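Local coordinates for protein CptN Toxin (PDB 4RMO) that is the toxin of the type III toxin-antitoxin system CptIN, captured in complex with its pseudoknot RNA antitoxin and probably acting as an endoribonuclease, at residues D11-F14 / S15-D19; C35-S39 / N40-I44. All coordinates share one frame; numbering follows the deposited sequence.

Interaction 1 of 2, residues D11-F14 / S15-D19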
loop_
_atom_site.group_PDB
_atom_site.type_symbol
_atom_site.label_atom_id
_atom_site.label_comp_id
_atom_site.label_asym_id
_atom_site.label_seq_id
_atom_site.Cartn_x
_atom_site.Cartn_y
_atom_site.Cartn_z
ATOM N N ASP A 11 -10.584 -2.346 37.401
ATOM C CA ASP A 11 -10.623 -1.079 38.162
ATOM C C ASP A 11 -9.382 -0.905 39.018
ATOM O O ASP A 11 -8.919 0.222 39.288
ATOM C CB ASP A 11 -11.915 -0.975 39.008
ATOM C CG ASP A 11 -13.126 -0.539 38.167
ATOM O OD1 ASP A 11 -12.953 0.048 37.052
ATOM O OD2 ASP A 11 -14.264 -0.841 38.584
ATOM N N ARG A 12 -8.818 -2.034 39.430
ATOM C CA ARG A 12 -7.587 -2.026 40.227
ATOM C C ARG A 12 -6.497 -1.185 39.579
ATOM O O ARG A 12 -5.697 -0.549 40.266
ATOM C CB ARG A 12 -7.119 -3.464 40.387
ATOM C CG ARG A 12 -6.186 -3.712 41.521
ATOM C CD ARG A 12 -5.369 -4.978 41.241
ATOM N NE ARG A 12 -4.174 -4.981 42.109
ATOM C CZ ARG A 12 -2.989 -5.553 41.859
ATOM N NH1 ARG A 12 -2.765 -6.328 40.793
ATOM N NH2 ARG A 12 -2.002 -5.376 42.745
ATOM N N PHE A 13 -6.403 -1.240 38.247
ATOM C CA PHE A 13 -5.405 -0.440 37.534
ATOM C C PHE A 13 -5.597 1.042 37.868
ATOM O O PHE A 13 -4.643 1.728 38.234
ATOM C CB PHE A 13 -5.485 -0.634 36.029
ATOM C CG PHE A 13 -4.554 0.269 35.247
ATOM C CD1 PHE A 13 -3.227 -0.019 35.141
ATOM C CD2 PHE A 13 -5.046 1.417 34.617
ATOM C CE1 PHE A 13 -2.386 0.805 34.399
ATOM C CE2 PHE A 13 -4.216 2.244 33.898
ATOM C CZ PHE A 13 -2.878 1.947 33.791
ATOM N N PHE A 14 -6.822 1.498 37.798
ATOM C CA PHE A 14 -7.093 2.895 37.982
ATOM C C PHE A 14 -6.933 3.346 39.442
ATOM O O PHE A 14 -6.444 4.462 39.698
ATOM C CB PHE A 14 -8.466 3.216 37.407
ATOM C CG PHE A 14 -8.511 3.005 35.893
ATOM C CD1 PHE A 14 -8.115 4.010 35.035
ATOM C CD2 PHE A 14 -8.838 1.777 35.364
ATOM C CE1 PHE A 14 -8.132 3.798 33.668
ATOM C CE2 PHE A 14 -8.843 1.547 33.994
ATOM C CZ PHE A 14 -8.507 2.563 33.151
ATOM N N SER A 15 -7.329 2.488 40.385
ATOM C CA SER A 15 -7.132 2.816 41.814
ATOM C C SER A 15 -5.639 2.724 42.177
ATOM O O SER A 15 -5.136 3.628 42.806
ATOM C CB SER A 15 -8.025 1.941 42.727
ATOM O OG SER A 15 -7.725 0.561 42.555
ATOM N N ASP A 16 -4.890 1.753 41.641
ATOM C CA ASP A 16 -3.413 1.762 41.840
ATOM C C ASP A 16 -2.738 2.999 41.290
ATOM O O ASP A 16 -1.942 3.609 41.986
ATOM C CB ASP A 16 -2.733 0.559 41.179
ATOM C CG ASP A 16 -2.929 -0.742 41.954
ATOM O OD1 ASP A 16 -3.517 -0.709 43.053
ATOM O OD2 ASP A 16 -2.479 -1.787 41.433
HETATM N N MSE A 17 -3.056 3.426 40.060
HETATM C CA MSE A 17 -2.329 4.581 39.475
HETATM C C MSE A 17 -2.849 5.891 39.988
HETATM O O MSE A 17 -2.144 6.917 39.920
HETATM C CB MSE A 17 -2.413 4.613 37.940
HETATM C CG MSE A 17 -1.893 3.352 37.284
HETATM SE SE MSE A 17 -0.265 2.932 37.923
HETATM C CE MSE A 17 -0.153 1.186 37.426
ATOM N N SER A 18 -4.126 5.933 40.361
ATOM C CA SER A 18 -4.668 7.142 40.959
ATOM C C SER A 18 -4.367 8.406 40.125
ATOM O O SER A 18 -3.916 9.428 40.659
ATOM C CB SER A 18 -4.084 7.275 42.380
ATOM O OG SER A 18 -4.767 8.255 43.103
ATOM N N ASP A 19 -4.635 8.353 38.815
ATOM C CA ASP A 19 -4.379 9.513 37.941
ATOM C C ASP A 19 -5.676 10.153 37.572
ATOM O O ASP A 19 -6.484 9.567 36.865
ATOM C CB ASP A 19 -3.650 9.066 36.702
ATOM C CG ASP A 19 -3.169 10.221 35.833
ATOM O OD1 ASP A 19 -3.883 11.237 35.657
ATOM O OD2 ASP A 19 -2.059 10.098 35.299
HETATM O O HOH W 1 -6.289 6.253 37.882
#
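F13 and M17, one helical turn apart, make the apolar part of this contact. M17 is selenomethionine here. With F13 CG anti to its own backbone N (chi1 175°), the ring lies where the chain of M17, bent at chi2, can pass across it. M17 CG sits over one face in a CH-pi contact, 4.0 Å from the ring centroid and displaced toward the rim; the terminal CE reaches F13 CE1 at 3.8 Å, and SE lies obliquely above the ring in a Met-aromatic contact. Y99 and F93 meet the same phenylalanine ring, and I149 of helix 146-153 touches both F13 and M17.

The charged pair occupies another side of the helix. R12, extended from CG to NE, holds its guanidinium almost perpendicular to the D16 carboxylate (82°). D16 OD2 lies above the guanidinium face, 3.7 Å from R12 NE, in a long salt bridge with no N-H directed at the oxygen. This is an electrostatic attraction rather than a directional bond; the hydrogen bond to D16 OD2 comes from the Y99 hydroxyl.

Backbone bonds tie the two halves together. S15 N, D16 N and M17 N donate to D11 O, R12 O and F13 O, and S18 N closes the series on F14 O at 2.8 Å. Water 1 donates to F14 O (2.6 Å) and accepts from D19 N, bridging the departing chain to the last turn. Positive phi at S18 ends this short amphipathic alpha-helix, whose i to i+4 contacts place an aromatic-selenomethionine pair against helix 146-153.

Interaction 2 of 2, residues C35-S39 / N40-I44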
loop_
_atom_site.group_PDB
_atom_site.type_symbol
_atom_site.label_atom_id
_atom_site.label_comp_id
_atom_site.label_asym_id
_atom_site.label_seq_id
_atom_site.Cartn_x
_atom_site.Cartn_y
_atom_site.Cartn_z
ATOM N N CYS A 35 -3.044 -1.181 21.246
ATOM C CA CYS A 35 -2.359 -0.691 20.074
ATOM C C CYS A 35 -1.018 -1.356 19.725
ATOM O O CYS A 35 -0.842 -1.857 18.612
ATOM C CB CYS A 35 -2.153 0.790 20.262
ATOM S SG CYS A 35 -1.805 1.488 18.676
ATOM N N PHE A 36 -0.072 -1.353 20.637
ATOM C CA PHE A 36 1.195 -2.048 20.417
ATOM C C PHE A 36 1.935 -2.264 21.705
ATOM O O PHE A 36 1.714 -1.579 22.670
ATOM C CB PHE A 36 2.124 -1.291 19.450
ATOM C CG PHE A 36 2.194 0.191 19.698
ATOM C CD1 PHE A 36 2.874 0.710 20.788
ATOM C CD2 PHE A 36 1.670 1.058 18.800
ATOM C CE1 PHE A 36 2.977 2.078 20.994
ATOM C CE2 PHE A 36 1.729 2.429 19.009
ATOM C CZ PHE A 36 2.386 2.946 20.114
ATOM N N GLU A 37 2.811 -3.251 21.705
ATOM C CA GLU A 37 3.679 -3.522 22.834
ATOM C C GLU A 37 4.747 -2.452 22.902
ATOM O O GLU A 37 5.152 -1.899 21.888
ATOM C CB GLU A 37 4.322 -4.906 22.684
ATOM C CG GLU A 37 5.077 -5.347 23.937
ATOM C CD GLU A 37 5.341 -6.839 23.997
ATOM O OE1 GLU A 37 5.155 -7.525 22.966
ATOM O OE2 GLU A 37 5.698 -7.316 25.099
ATOM N N ASP A 38 5.187 -2.123 24.103
ATOM C CA ASP A 38 6.286 -1.170 24.268
ATOM C C ASP A 38 7.584 -1.757 23.681
ATOM O O ASP A 38 7.863 -2.940 23.891
ATOM C CB ASP A 38 6.474 -0.876 25.738
ATOM C CG ASP A 38 7.444 0.242 25.978
ATOM O OD1 ASP A 38 7.081 1.415 25.727
ATOM O OD2 ASP A 38 8.532 -0.040 26.513
ATOM N N SER A 39 8.373 -0.930 22.991
ATOM C CA SER A 39 9.678 -1.365 22.408
ATOM C C SER A 39 10.743 -1.713 23.440
ATOM O O SER A 39 11.551 -2.608 23.208
ATOM C CB SER A 39 10.283 -0.269 21.536
ATOM O OG SER A 39 9.317 0.380 20.775
ATOM N N ASN A 40 10.768 -0.969 24.552
ATOM C CA ASN A 40 11.835 -1.084 25.564
ATOM C C ASN A 40 11.624 -2.154 26.634
ATOM O O ASN A 40 12.590 -2.767 27.066
ATOM C CB ASN A 40 12.096 0.263 26.226
ATOM C CG ASN A 40 12.393 1.370 25.217
ATOM O OD1 ASN A 40 11.836 2.459 25.296
ATOM N ND2 ASN A 40 13.246 1.081 24.234
ATOM N N TYR A 41 10.382 -2.417 27.036
ATOM C CA TYR A 41 10.085 -3.482 28.019
ATOM C C TYR A 41 8.969 -4.376 27.577
ATOM O O TYR A 41 7.843 -3.914 27.322
ATOM C CB TYR A 41 9.689 -2.894 29.377
ATOM C CG TYR A 41 10.805 -2.174 30.062
ATOM C CD1 TYR A 41 11.080 -0.849 29.766
ATOM C CD2 TYR A 41 11.614 -2.838 31.011
ATOM C CE1 TYR A 41 12.136 -0.190 30.387
ATOM C CE2 TYR A 41 12.670 -2.194 31.635
ATOM C CZ TYR A 41 12.929 -0.872 31.320
ATOM O OH TYR A 41 13.988 -0.246 31.933
ATOM N N ASN A 42 9.272 -5.661 27.449
ATOM C CA ASN A 42 8.244 -6.655 27.161
ATOM C C ASN A 42 7.291 -6.708 28.351
ATOM O O ASN A 42 7.697 -6.496 29.493
ATOM C CB ASN A 42 8.861 -8.048 26.887
ATOM C CG ASN A 42 9.651 -8.118 25.571
ATOM O OD1 ASN A 42 9.068 -8.123 24.494
ATOM N ND2 ASN A 42 10.976 -8.212 25.660
ATOM N N GLY A 43 6.019 -6.947 28.084
ATOM C CA GLY A 43 5.012 -7.002 29.150
ATOM C C GLY A 43 4.439 -5.643 29.512
ATOM O O GLY A 43 3.616 -5.553 30.425
ATOM N N ILE A 44 4.829 -4.598 28.787
ATOM C CA ILE A 44 4.143 -3.316 28.866
ATOM C C ILE A 44 3.461 -3.049 27.524
ATOM O O ILE A 44 4.081 -3.176 26.474
ATOM C CB ILE A 44 5.089 -2.186 29.232
ATOM C CG1 ILE A 44 5.690 -2.471 30.618
ATOM C CG2 ILE A 44 4.373 -0.837 29.226
ATOM C CD1 ILE A 44 6.551 -1.350 31.182
HETATM O O HOH W 2 9.696 -5.223 23.976
#
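D38 carries its CG anti to the backbone N (chi1 -172°), which swings the carboxylate back over the turn that follows. E37 has a similar first torsion, and its chain, extended beyond CG, reaches across to the backbone at N42 and G43. D38 thereby receives two main-chain N-H groups, from N40 and Y41, and E37 one, from G43.

The D38 carboxylate organises the first part. Its OD2 accepts from Y41 N at 3.1 Å through the anti lone pair, and also takes a weak, more bent bond from N40 N. Y150 OH provides a further hydrogen bond to the same oxygen, while W46 NE1 bonds to OD1. This buried carboxylate therefore has polar partners for both oxygens.

At the other end of the loop, E37 OE2 accepts from G43 N at 3.0 Å, again with its anti lone pair and with a nearly straight N-H. The E37 carboxylate and N42 amide cross with their planes 78° apart. G43 occupies a position in the type II turn Y41-I44 whose backbone angles would jam a beta carbon against the preceding carbonyl. Water 2 lies 2.9 Å from D38 O and can also donate, weakly, to N42 OD1, though it has more acceptors near it than protons to give.

D38 N donates to I44 O at 2.8 Å along an almost linear N-H (175°), while D38 CB packs against I44 CB at 4.0 Å. These contacts close the connection between antiparallel strands 32-37 and 44-51. Beside it runs helix 146-153, with Y150 touching N40, Y41 and I44 and L153 also packing on I44.

In the fold
Interactions 1 and 2 are separate local contacts, about 20 Å between centres and about 9 Å between nearest atoms. Residues 11-19 make up the short helix after strand 6-9 and its exit, whereas residues 35-44 connect two neighbouring strands of the sheet. Both are partly buried. In interaction 1 the buried residues are the apolar F13 and M17; in interaction 2 they are the acidic D38 and the apolar I44. A helical backbone pattern dominates the first, carboxylates gripping loop amides the second. Both abut helix 146-153, with L153 touching M17 in one and I44 in the other, and both lie near the bound RNA, interaction 2 more closely.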